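Side-chain contacts in putative methyltransferase (Emericella variicolor, PDB 7DMB), which probably works as a trans-acting methyltransferase in calbistrin biosynthesis and carries the demethylated cofactor S-adenosyl-L-homocysteine in its pocket: residues A63-W66 / V67-I71; S96-E99 / R100-P104; L172-K175 / F176-A180; D243-K246 / R247-A251; P342-P345 / P346-D350. All blocks are in the same frame, centred on the assembly; numbering follows the deposited sequence.

Contact 1. Residues A63-W66 / V67-I71; sequences ARMW and VLCAI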
# COMPACT_ATOMS: atom_id res chain seq x y z
N ALA A 63 -5.00 -0.03 -15.80
CA ALA A 63 -4.17 0.92 -16.53
C ALA A 63 -4.99 1.60 -17.61
O ALA A 63 -4.96 2.83 -17.76
CB ALA A 63 -2.97 0.19 -17.13
N ARG A 64 -5.76 0.80 -18.37
CA ARG A 64 -6.64 1.33 -19.40
C ARG A 64 -7.56 2.41 -18.85
O ARG A 64 -7.76 3.45 -19.49
CB ARG A 64 -7.47 0.18 -20.00
CG ARG A 64 -8.50 0.63 -21.02
CD ARG A 64 -9.37 -0.54 -21.48
NE ARG A 64 -10.35 -0.14 -22.47
CZ ARG A 64 -10.09 0.01 -23.77
NH1 ARG A 64 -8.87 -0.21 -24.24
NH2 ARG A 64 -11.06 0.38 -24.59
N MET A 65 -8.10 2.18 -17.65
CA MET A 65 -9.08 3.10 -17.09
C MET A 65 -8.43 4.41 -16.66
O MET A 65 -8.93 5.49 -16.98
CB MET A 65 -9.79 2.48 -15.90
CG MET A 65 -10.78 3.45 -15.29
SD MET A 65 -12.24 3.62 -16.35
CE MET A 65 -13.19 4.87 -15.49
N TRP A 66 -7.33 4.33 -15.88
CA TRP A 66 -6.74 5.58 -15.42
C TRP A 66 -6.10 6.34 -16.57
O TRP A 66 -6.04 7.56 -16.52
CB TRP A 66 -5.76 5.35 -14.25
CG TRP A 66 -4.33 4.98 -14.59
CD1 TRP A 66 -3.75 3.74 -14.45
CD2 TRP A 66 -3.29 5.84 -15.08
NE1 TRP A 66 -2.44 3.78 -14.83
CE2 TRP A 66 -2.12 5.06 -15.22
CE3 TRP A 66 -3.23 7.20 -15.41
CZ2 TRP A 66 -0.92 5.58 -15.69
CZ3 TRP A 66 -2.01 7.72 -15.88
CH2 TRP A 66 -0.89 6.92 -16.01
N VAL A 67 -5.66 5.64 -17.62
CA VAL A 67 -5.18 6.35 -18.81
C VAL A 67 -6.32 7.12 -19.48
O VAL A 67 -6.16 8.26 -19.92
CB VAL A 67 -4.50 5.38 -19.79
CG1 VAL A 67 -4.32 6.05 -21.18
CG2 VAL A 67 -3.14 4.91 -19.25
N LEU A 68 -7.50 6.49 -19.58
CA LEU A 68 -8.66 7.16 -20.16
C LEU A 68 -9.04 8.40 -19.34
O LEU A 68 -9.24 9.49 -19.91
CB LEU A 68 -9.83 6.19 -20.25
CG LEU A 68 -9.83 5.17 -21.38
CD1 LEU A 68 -10.75 3.98 -21.02
CD2 LEU A 68 -10.30 5.82 -22.68
N CYS A 69 -9.18 8.25 -18.02
CA CYS A 69 -9.45 9.42 -17.18
C CYS A 69 -8.37 10.49 -17.33
O CYS A 69 -8.68 11.69 -17.35
CB CYS A 69 -9.56 9.04 -15.69
SG CYS A 69 -10.62 7.58 -15.31
N ALA A 70 -7.09 10.08 -17.37
CA ALA A 70 -6.00 11.06 -17.45
C ALA A 70 -6.08 11.86 -18.74
O ALA A 70 -5.88 13.07 -18.74
CB ALA A 70 -4.65 10.36 -17.31
N ILE A 71 -6.37 11.18 -19.86
CA ILE A 71 -6.60 11.88 -21.13
C ILE A 71 -7.77 12.85 -21.00
O ILE A 71 -7.69 14.01 -21.42
CB ILE A 71 -6.87 10.86 -22.25
CG1 ILE A 71 -5.65 9.97 -22.51
CG2 ILE A 71 -7.34 11.58 -23.54
CD1 ILE A 71 -5.97 8.68 -23.32

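Contact 2. Residues S96-E99 / R100-P104; sequences SEYE and RFKQP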
# COMPACT_ATOMS: atom_id res chain seq x y z
N SER A 96 2.82 15.44 -18.90
CA SER A 96 3.96 14.72 -19.45
C SER A 96 3.63 13.25 -19.67
O SER A 96 4.08 12.64 -20.65
CB SER A 96 5.18 14.89 -18.54
OG SER A 96 5.17 13.92 -17.51
N GLU A 97 2.82 12.66 -18.79
CA GLU A 97 2.40 11.27 -19.01
C GLU A 97 1.45 11.17 -20.21
O GLU A 97 1.57 10.26 -21.03
CB GLU A 97 1.77 10.71 -17.73
CG GLU A 97 1.91 9.19 -17.53
CD GLU A 97 3.35 8.69 -17.39
OE1 GLU A 97 4.24 9.43 -16.92
OE2 GLU A 97 3.60 7.52 -17.74
N TYR A 98 0.53 12.13 -20.35
CA TYR A 98 -0.32 12.18 -21.54
C TYR A 98 0.49 12.20 -22.84
O TYR A 98 0.06 11.64 -23.85
CB TYR A 98 -1.23 13.41 -21.46
CG TYR A 98 -1.88 13.77 -22.77
CD1 TYR A 98 -3.04 13.12 -23.18
CD2 TYR A 98 -1.35 14.77 -23.61
CE1 TYR A 98 -3.66 13.44 -24.37
CE2 TYR A 98 -1.96 15.09 -24.80
CZ TYR A 98 -3.12 14.43 -25.18
OH TYR A 98 -3.75 14.73 -26.37
N GLU A 99 1.65 12.86 -22.83
CA GLU A 99 2.53 12.78 -24.00
C GLU A 99 3.01 11.35 -24.21
O GLU A 99 3.18 10.93 -25.36
CB GLU A 99 3.71 13.75 -23.85
CG GLU A 99 3.28 15.21 -23.85
CD GLU A 99 2.52 15.59 -25.13
OE1 GLU A 99 3.00 15.25 -26.23
OE2 GLU A 99 1.44 16.22 -25.04
N ARG A 100 3.18 10.57 -23.14
CA ARG A 100 3.63 9.19 -23.28
C ARG A 100 2.57 8.28 -23.90
O ARG A 100 2.91 7.29 -24.55
CB ARG A 100 4.06 8.62 -21.92
CG ARG A 100 5.38 9.13 -21.35
CD ARG A 100 5.70 8.40 -20.04
NE ARG A 100 6.03 6.98 -20.24
CZ ARG A 100 6.01 6.05 -19.28
NH1 ARG A 100 5.68 6.37 -18.03
NH2 ARG A 100 6.34 4.79 -19.56
N PHE A 101 1.28 8.58 -23.69
CA PHE A 101 0.21 7.77 -24.28
C PHE A 101 0.23 7.84 -25.81
O PHE A 101 -0.17 6.89 -26.48
CB PHE A 101 -1.17 8.25 -23.82
CG PHE A 101 -1.35 8.35 -22.34
CD1 PHE A 101 -0.62 7.57 -21.47
CD2 PHE A 101 -2.30 9.22 -21.83
CE1 PHE A 101 -0.80 7.68 -20.10
CE2 PHE A 101 -2.49 9.33 -20.48
CZ PHE A 101 -1.74 8.55 -19.60
N LYS A 102 0.65 8.97 -26.37
CA LYS A 102 0.67 9.18 -27.82
C LYS A 102 1.89 8.57 -28.49
O LYS A 102 2.03 8.69 -29.72
CB LYS A 102 0.60 10.68 -28.10
CG LYS A 102 -0.56 11.32 -27.38
CD LYS A 102 -0.72 12.79 -27.71
CE LYS A 102 0.33 13.60 -26.99
NZ LYS A 102 0.68 14.81 -27.77
N GLN A 103 2.78 7.93 -27.73
CA GLN A 103 3.91 7.14 -28.17
C GLN A 103 3.59 5.65 -28.06
O GLN A 103 2.78 5.25 -27.21
CB GLN A 103 5.16 7.46 -27.34
CG GLN A 103 5.75 8.84 -27.61
CD GLN A 103 6.16 9.02 -29.07
OE1 GLN A 103 6.87 8.19 -29.64
NE2 GLN A 103 5.71 10.12 -29.68
N PRO A 104 4.19 4.81 -28.90
CA PRO A 104 3.91 3.37 -28.83
C PRO A 104 4.43 2.73 -27.55
O PRO A 104 5.25 3.29 -26.83
CB PRO A 104 4.65 2.81 -30.05
CG PRO A 104 5.67 3.87 -30.40
CD PRO A 104 4.98 5.15 -30.09
O HOH W 1 4.31 12.18 -27.50

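Contact 3. Residues L172-K175 / F176-A180; sequences LLEK and FYDWA. With SAH (S-adenosyl-L-homocysteine), chain C.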
# COMPACT_ATOMS: atom_id res chain seq x y z
N LEU A 172 -15.07 3.41 -0.73
CA LEU A 172 -14.14 3.10 -1.82
C LEU A 172 -12.71 2.90 -1.31
O LEU A 172 -12.03 1.96 -1.72
CB LEU A 172 -14.20 4.19 -2.89
CG LEU A 172 -13.51 3.82 -4.18
CD1 LEU A 172 -14.27 4.39 -5.38
CD2 LEU A 172 -12.04 4.28 -4.18
N LEU A 173 -12.25 3.77 -0.41
CA LEU A 173 -10.87 3.66 0.08
C LEU A 173 -10.61 2.29 0.70
O LEU A 173 -9.60 1.63 0.39
CB LEU A 173 -10.58 4.76 1.10
CG LEU A 173 -9.66 5.88 0.60
CD1 LEU A 173 -8.98 6.55 1.79
CD2 LEU A 173 -8.63 5.36 -0.40
N GLU A 174 -11.51 1.83 1.57
CA GLU A 174 -11.34 0.52 2.20
C GLU A 174 -11.36 -0.60 1.16
O GLU A 174 -10.58 -1.55 1.25
CB GLU A 174 -12.45 0.28 3.22
CG GLU A 174 -12.44 -1.13 3.82
CD GLU A 174 -13.50 -1.31 4.91
OE1 GLU A 174 -13.91 -0.30 5.53
OE2 GLU A 174 -13.94 -2.45 5.13
N LYS A 175 -12.26 -0.50 0.18
CA LYS A 175 -12.35 -1.54 -0.84
C LYS A 175 -11.13 -1.50 -1.75
O LYS A 175 -10.66 -2.54 -2.22
CB LYS A 175 -13.66 -1.37 -1.61
CG LYS A 175 -14.89 -1.88 -0.83
CD LYS A 175 -16.11 -1.02 -1.09
CE LYS A 175 -17.41 -1.77 -0.82
NZ LYS A 175 -18.57 -0.84 -0.66
N PHE A 176 -10.59 -0.30 -1.99
CA PHE A 176 -9.36 -0.16 -2.77
C PHE A 176 -8.20 -0.87 -2.08
O PHE A 176 -7.49 -1.67 -2.70
CB PHE A 176 -9.08 1.33 -2.99
CG PHE A 176 -7.81 1.62 -3.74
CD1 PHE A 176 -7.86 1.93 -5.10
CD2 PHE A 176 -6.58 1.62 -3.10
CE1 PHE A 176 -6.70 2.21 -5.81
CE2 PHE A 176 -5.42 1.90 -3.80
CZ PHE A 176 -5.48 2.20 -5.16
N TYR A 177 -7.99 -0.61 -0.79
CA TYR A 177 -6.93 -1.33 -0.09
C TYR A 177 -7.24 -2.82 0.02
O TYR A 177 -6.31 -3.65 0.01
CB TYR A 177 -6.67 -0.69 1.28
CG TYR A 177 -6.01 0.68 1.17
CD1 TYR A 177 -4.83 0.85 0.44
CD2 TYR A 177 -6.57 1.81 1.78
CE1 TYR A 177 -4.23 2.10 0.33
CE2 TYR A 177 -5.98 3.06 1.66
CZ TYR A 177 -4.81 3.20 0.93
OH TYR A 177 -4.21 4.43 0.80
N ASP A 178 -8.53 -3.20 0.09
CA ASP A 178 -8.89 -4.62 -0.02
C ASP A 178 -8.40 -5.20 -1.35
O ASP A 178 -7.91 -6.34 -1.39
CB ASP A 178 -10.39 -4.83 0.11
CG ASP A 178 -10.88 -4.85 1.57
OD1 ASP A 178 -10.05 -5.06 2.49
OD2 ASP A 178 -12.09 -4.67 1.79
N TRP A 179 -8.55 -4.45 -2.46
CA TRP A 179 -8.08 -4.95 -3.75
C TRP A 179 -6.58 -5.20 -3.73
O TRP A 179 -6.11 -6.25 -4.16
CB TRP A 179 -8.39 -3.98 -4.90
CG TRP A 179 -7.54 -4.33 -6.15
CD1 TRP A 179 -7.81 -5.31 -7.07
CD2 TRP A 179 -6.28 -3.75 -6.55
NE1 TRP A 179 -6.82 -5.36 -8.03
CE2 TRP A 179 -5.88 -4.41 -7.74
CE3 TRP A 179 -5.47 -2.72 -6.05
CZ2 TRP A 179 -4.69 -4.08 -8.42
CZ3 TRP A 179 -4.29 -2.40 -6.74
CH2 TRP A 179 -3.92 -3.08 -7.91
N ALA A 180 -5.80 -4.19 -3.29
CA ALA A 180 -4.34 -4.33 -3.24
C ALA A 180 -3.93 -5.52 -2.38
O ALA A 180 -3.06 -6.31 -2.77
CB ALA A 180 -3.71 -3.04 -2.72
N SAH C . -2.80 0.23 5.91
CA SAH C . -3.73 1.08 5.11
CB SAH C . -3.24 1.28 3.68
CG SAH C . -2.20 2.37 3.56
SD SAH C . -2.84 4.05 3.82
C SAH C . -5.12 0.43 5.10
O SAH C . -6.09 1.20 5.24
OXT SAH C . -5.17 -0.82 4.98
C5' SAH C . -1.58 4.73 4.93
C4' SAH C . -2.05 4.77 6.37
O4' SAH C . -0.94 5.14 7.22
C3' SAH C . -3.16 5.79 6.63
O3' SAH C . -4.19 5.17 7.40
C2' SAH C . -2.43 6.91 7.38
O2' SAH C . -3.23 7.63 8.30
C1' SAH C . -1.34 6.14 8.11
N9 SAH C . -0.17 6.97 8.42
C8 SAH C . 0.30 8.00 7.64
N7 SAH C . 1.37 8.57 8.13
C5 SAH C . 1.61 7.89 9.32
C6 SAH C . 2.61 8.04 10.30
N6 SAH C . 3.57 8.96 10.25
N1 SAH C . 2.56 7.20 11.36
C2 SAH C . 1.59 6.28 11.41
N3 SAH C . 0.61 6.05 10.54
C4 SAH C . 0.67 6.90 9.50
O HOH W 2 -9.18 -2.09 3.63
O HOH W 3 -14.03 -4.27 3.31

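Contact 4. Residues D243-K246 / R247-A251; sequences DSAK and RRFEA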
# COMPACT_ATOMS: atom_id res chain seq x y z
N ASP A 243 -13.13 3.71 15.13
CA ASP A 243 -14.51 3.23 15.28
C ASP A 243 -14.83 2.15 14.25
O ASP A 243 -15.28 1.06 14.59
CB ASP A 243 -15.49 4.39 15.18
CG ASP A 243 -15.49 5.26 16.43
OD1 ASP A 243 -15.24 4.69 17.52
OD2 ASP A 243 -15.69 6.48 16.35
N SER A 244 -14.55 2.43 12.98
CA SER A 244 -14.91 1.47 11.94
C SER A 244 -14.08 0.19 12.05
O SER A 244 -14.57 -0.91 11.77
CB SER A 244 -14.75 2.11 10.56
OG SER A 244 -14.50 1.11 9.58
N ALA A 245 -12.83 0.32 12.49
CA ALA A 245 -12.00 -0.87 12.62
C ALA A 245 -12.43 -1.71 13.81
O ALA A 245 -12.34 -2.94 13.78
CB ALA A 245 -10.53 -0.48 12.70
N LYS A 246 -12.94 -1.06 14.87
CA LYS A 246 -13.50 -1.83 15.97
C LYS A 246 -14.74 -2.61 15.53
O LYS A 246 -14.99 -3.71 16.05
CB LYS A 246 -13.83 -0.91 17.15
CG LYS A 246 -12.63 -0.52 18.02
CD LYS A 246 -13.00 0.65 18.93
CE LYS A 246 -11.98 0.82 20.04
NZ LYS A 246 -11.98 2.19 20.59
N ARG A 247 -15.52 -2.07 14.58
CA ARG A 247 -16.60 -2.83 13.96
C ARG A 247 -16.05 -3.96 13.10
O ARG A 247 -16.43 -5.12 13.27
CB ARG A 247 -17.49 -1.92 13.10
CG ARG A 247 -18.42 -0.96 13.82
CD ARG A 247 -18.96 0.11 12.84
NE ARG A 247 -18.55 1.50 13.14
CZ ARG A 247 -18.22 2.40 12.22
NH1 ARG A 247 -18.23 2.08 10.92
NH2 ARG A 247 -17.87 3.64 12.57
N ARG A 248 -15.15 -3.62 12.16
CA ARG A 248 -14.61 -4.61 11.23
C ARG A 248 -13.98 -5.80 11.97
O ARG A 248 -14.10 -6.95 11.52
CB ARG A 248 -13.59 -3.97 10.30
CG ARG A 248 -12.86 -4.96 9.41
CD ARG A 248 -12.09 -4.25 8.33
NE ARG A 248 -11.81 -5.11 7.18
CZ ARG A 248 -11.23 -4.68 6.07
NH1 ARG A 248 -10.85 -3.42 5.97
NH2 ARG A 248 -11.02 -5.51 5.07
N PHE A 249 -13.32 -5.55 13.10
CA PHE A 249 -12.61 -6.60 13.84
C PHE A 249 -13.25 -6.87 15.19
O PHE A 249 -12.57 -7.27 16.14
CB PHE A 249 -11.14 -6.24 13.98
CG PHE A 249 -10.50 -5.91 12.66
CD1 PHE A 249 -10.47 -6.86 11.65
CD2 PHE A 249 -10.02 -4.64 12.40
CE1 PHE A 249 -9.92 -6.58 10.42
CE2 PHE A 249 -9.46 -4.34 11.17
CZ PHE A 249 -9.40 -5.31 10.18
N GLU A 250 -14.57 -6.71 15.27
CA GLU A 250 -15.30 -7.03 16.49
C GLU A 250 -15.18 -8.52 16.83
O GLU A 250 -15.19 -8.88 18.01
CB GLU A 250 -16.76 -6.62 16.31
CG GLU A 250 -17.65 -6.86 17.49
CD GLU A 250 -18.22 -8.25 17.47
OE1 GLU A 250 -18.42 -8.78 16.35
OE2 GLU A 250 -18.44 -8.82 18.56
N ALA A 251 -15.04 -9.39 15.82
CA ALA A 251 -14.97 -10.83 16.09
C ALA A 251 -13.70 -11.26 16.81
O ALA A 251 -13.70 -12.36 17.38
CB ALA A 251 -15.10 -11.61 14.78

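Contact 5. Residues P342-P345 / P346-D350; sequences PCIP and PAEWD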
# COMPACT_ATOMS: atom_id res chain seq x y z
N PRO A 342 7.63 8.78 -3.35
CA PRO A 342 7.87 8.19 -2.02
C PRO A 342 8.04 6.67 -2.02
O PRO A 342 8.56 6.13 -1.03
CB PRO A 342 6.64 8.61 -1.20
CG PRO A 342 5.63 9.08 -2.18
CD PRO A 342 6.30 9.40 -3.48
N CYS A 343 7.63 5.96 -3.07
CA CYS A 343 7.69 4.50 -3.10
C CYS A 343 9.05 4.06 -3.65
O CYS A 343 9.53 4.62 -4.63
CB CYS A 343 6.57 3.92 -3.96
SG CYS A 343 4.87 4.22 -3.37
N ILE A 344 9.66 3.06 -3.01
CA ILE A 344 10.98 2.57 -3.43
C ILE A 344 10.95 1.05 -3.56
O ILE A 344 10.16 0.39 -2.87
CB ILE A 344 12.08 3.02 -2.44
CG1 ILE A 344 11.73 2.58 -1.00
CG2 ILE A 344 12.30 4.52 -2.53
CD1 ILE A 344 12.88 2.64 -0.03
N PRO A 345 11.77 0.46 -4.44
CA PRO A 345 11.75 -1.01 -4.61
C PRO A 345 12.51 -1.70 -3.48
O PRO A 345 13.16 -1.01 -2.68
CB PRO A 345 12.47 -1.21 -5.97
CG PRO A 345 13.44 -0.02 -6.04
CD PRO A 345 12.70 1.13 -5.37
N PRO A 346 12.47 -3.04 -3.40
CA PRO A 346 13.07 -3.72 -2.23
C PRO A 346 14.57 -3.47 -2.03
O PRO A 346 15.01 -3.34 -0.88
CB PRO A 346 12.78 -5.20 -2.51
CG PRO A 346 11.58 -5.21 -3.36
CD PRO A 346 11.64 -3.97 -4.20
N ALA A 347 15.36 -3.41 -3.11
CA ALA A 347 16.79 -3.15 -2.95
C ALA A 347 17.02 -1.87 -2.18
O ALA A 347 17.95 -1.78 -1.37
CB ALA A 347 17.48 -3.08 -4.32
N GLU A 348 16.16 -0.87 -2.38
CA GLU A 348 16.32 0.37 -1.62
C GLU A 348 15.89 0.19 -0.17
O GLU A 348 16.56 0.70 0.74
CB GLU A 348 15.54 1.50 -2.29
CG GLU A 348 15.99 2.93 -1.88
CD GLU A 348 17.52 3.10 -1.75
OE1 GLU A 348 17.97 3.75 -0.77
OE2 GLU A 348 18.26 2.60 -2.63
N TRP A 349 14.80 -0.55 0.08
CA TRP A 349 14.42 -0.85 1.46
C TRP A 349 15.56 -1.55 2.19
O TRP A 349 15.96 -1.15 3.28
CB TRP A 349 13.15 -1.69 1.49
CG TRP A 349 11.89 -0.89 1.22
CD1 TRP A 349 11.15 -0.89 0.07
CD2 TRP A 349 11.26 0.04 2.11
NE1 TRP A 349 10.09 -0.03 0.19
CE2 TRP A 349 10.12 0.55 1.44
CE3 TRP A 349 11.54 0.48 3.41
CZ2 TRP A 349 9.28 1.51 2.01
CZ3 TRP A 349 10.69 1.42 3.99
CH2 TRP A 349 9.57 1.93 3.29
N ASP A 350 16.13 -2.58 1.56
CA ASP A 350 17.29 -3.29 2.11
C ASP A 350 18.38 -2.33 2.56
O ASP A 350 18.86 -2.40 3.69
CB ASP A 350 17.82 -4.28 1.08
CG ASP A 350 19.07 -5.01 1.55
OD1 ASP A 350 18.98 -5.75 2.56
OD2 ASP A 350 20.13 -4.85 0.90
O HOH W 4 7.76 1.37 -1.13

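Contact 1. Residues A63-W66 / V67-I71
Ala63 to Ile71 form a continuous run of helix 56-79 in which Val67 N, Leu68 N, Cys69 N and Ala70 N each bond the carbonyl oxygen four residues earlier. The straightest of the four is Cys69 N to Met65 O, 3.0 Å long with an N-H...O angle of 174°. The side chains of the adjacent Trp66 and Val67 meet obliquely. Trp66 CG, between the backbone N and the carbonyl carbon (chi1 85°), holds the indole close to the start of Val67. Val67 CG2 then lies over one face, 4.1 Å from the centroid of the six-membered ring of Trp66 and nearly on its normal, a CH-pi contact. One turn on, the benzo side of the indole meets Ala70, with Trp66 CE3 4.0 Å from Ala70 CB. On another side of the helix Met65 bends at chi2 (74°) and lays its methyl against sulfur, Met65 CE being 3.7 Å from Cys69 SG. Arg64 runs extended alongside Leu68, touching through carbon where Arg64 CG lies 4.0 Å from Leu68 CD1. From outside, Met130 and Met127 of helix 120-134 cover Met65 and Cys69, while Tyr319 and Phe322 bring their rings to Trp66. Apart from the arginine head, which has a weak, long ion pair with Asp111, the side chains meet mostly through carbon and sulfur, and the four backbone bonds hold the turn.

Contact 2. Residues S96-E99 / R100-P104
Glu99 folds at chi2 (-58°) and Lys102 at chi3 (-76°), bends that swing carboxylate and ammonium together. The salt bridge is led by Lys102 NZ to Glu99 OE1 at 2.8 Å, met on the syn side but out of the carboxylate plane, with a weaker bond to Glu99 OE2. The aliphatic part of the same lysine crosses the Tyr98 ring obliquely, Lys102 CE lying 3.5 Å from Tyr98 CE2. The Phe101 ring folds back over the backbone of the preceding turn: Tyr98 CA sits 4.0 Å from the Phe101 ring centroid, and Glu97 O lies over the same ring toward its rim. Glu97 and Arg100 pair side by side, but their shortest approach is too tight in the model to carry detail; Glu97 OE2, less surely placed for that reason, also bonds the Tyr106 hydroxyl. A water donates to Glu99 O at 2.7 Å. Phe101 N bonds Glu97 O at 3.2 Å, but weak i to i+3 bonds run alongside from Arg100 on, and Lys102 N has a weak one to Glu99 O. This mixture is characteristic of the last turn of a helix, here 85-101, with the exposed Glu99-Lys102 pair outside and Phe101 turned toward helix 56-79.

Contact 3. Residues L172-K175 / F176-A180
Tyr177 runs beside Leu173, one helical turn earlier, and its ring is wedged against the bound S-adenosyl-L-homocysteine (SAH). CB leaves the helix near Leu173 O, the carbonyl that Tyr177 N bonds at 3.0 Å, and near the SAH carboxylate atom OXT. With CG anti to the carbonyl carbon (chi1 -70°), the ring lies between Phe176 on one face and SAH on the other. Tyr177 CD2 comes 3.3 Å from Leu173 O and also faces SAH O. Farther along that side, Tyr177 CE2 meets the methyl Leu173 CD2 at 4.1 Å. SAH CB sits 3.4 Å above the plane of the Tyr177 ring and over its centre; Phe176 CD2 approaches the opposite face near the rim. At the tip, Tyr177 OH lies 3.3 Å from SAH SD, the sulfur from which the methyl group would have been transferred. Helix 172-181 thus closes over the amino-acid end of the cofactor product, while Thr209, Gly211, Asp236, Asp261 and Ile262, from the loops and strands of the SAH-binding class I Rossmann-type core, hold SAH. On the neighbouring flank, Glu174 and Asp178 lie side by side with their carboxylate planes nearly perpendicular. A water donates to both, at 2.6 Å to Glu174 OE2 and 2.5 Å to Asp178 OD2. Two carboxylates so close would probably repel, but Arg248 probably eases this, salt-bridged to Asp178 OD1 and in a longer, weak ion pair with Glu174 OE2.

Contact 4. Residues D243-K246 / R247-A251
Asp243, Ser244 and Ala245 give their carbonyl oxygens to Arg247 N, Arg248 N and Phe249 N, the last main-chain i to i+4 bonds of this helix. The middle one, Arg248 N to Ser244 O, is the shortest at 2.8 Å, with an N-H...O angle of 169°. After the Phe249 N to Ala245 O bond the helix gives out: Phe249 leaves helical backbone angles, and Glu250 N turns to Arg247 O at 3.2 Å. The second kind of contact is van der Waals packing by a charged group. Arg247 bends at chi3 (-116°), which lays its guanidinium flat on the preceding turn. Ser244 CA sits 3.4 Å above the plane of the Arg247 guanidinium and over its centre, and Arg247 NH1 is 3.5 Å from Ser244 CB. The Asp243 carboxylate points elsewhere, its OD2 remaining 5.2 Å from Arg247 NH2, so opposite charges may attract here but do not touch. The apolar side-chain pair across the segments is Ala245 and Phe249, Ala245 CB meeting Phe249 CD2 at 4.2 Å, close to Phe234 and Tyr257 of the flanking strands. Arg248 extends away to Asp178 and Thr209 O; on the way its CG lies over the rim of the Phe249 ring. An apolar flank on the sheet, with Lys246 and Glu250 exposed outward and Arg248 turned to the cofactor-side loop, suits the crossover helix of a beta-alpha-beta unit, here strand 229-236, helix 242-248 and strand 255-259 of the Rossmann-type methyltransferase fold.

Contact 5. Residues P342-P345 / P346-D350
Pro345 O accepts from two backbone amides of the turn that follows. Trp349 N reaches Pro345 O at 3.2 Å, nearly straight at 162° and in the carbonyl plane, while Glu348 N adds a weak, bent bond. The same carbonyl therefore ties the residue just before helix 346-355 to the third and fourth residues of its first turn. Pro346 opens that turn without a hydrogen-bonding N-H, which suits a first-turn position, where amides have no preceding carbonyl to bond. The two prolines abut tightly, Pro345 CB lying 3.4 Å from Pro346 CD. One residue earlier, Ile344 crosses the Trp349 indole at about a right angle. Its CG1 occupies the position between backbone N and carbonyl carbon (chi1 55°), which sets the longer branch onto the ring: Ile344 CG1 is 3.6 Å from the centroid of the five-membered ring of Trp349, a CH-pi contact, and CD1 lies over the same face. In the seven-stranded class I methyltransferase sheet, helix 346-355 lies in the connection between strand 306-313 and edge strand 358-366, and Trp349 packs on Asn310, Glu312 and Met378 of that sheet. At the indole edge, in the ring plane, a water accepts from Trp349 NE1 at 3.0 Å and from Ile344 N at 3.2 Å, so loop and helix share one solvent bridge. Ile344 CD1 also rests against the aliphatic part of Glu348, 3.6 Å from Glu348 CG. The Glu348 carboxylate leads off along the helix to a salt bridge with Arg352.

Contacts 1 and 2 pack directly on each other: Phe101 of contact 2 meets Ile71, Val67 and Trp66 of contact 1, with Ile71 CG1 3.5 Å from Phe101 CD2, joining two successive helices about 12 Å apart at the contact centres. Contacts 3 and 4 are joined by charge instead, Asp178 OD1 lying 2.8 Å from Arg248 NH2, so the helix over the cofactor product is tied to helix 242-248. Contact 3 touches SAH directly; the side chain of Arg248 in contact 4 stays about 6 Å away from SAH, and that of Trp349 in contact 5 about 12 Å. Contacts 2 and 4 lie on opposite sides of the chain's centre, their own centres about 44 Å apart.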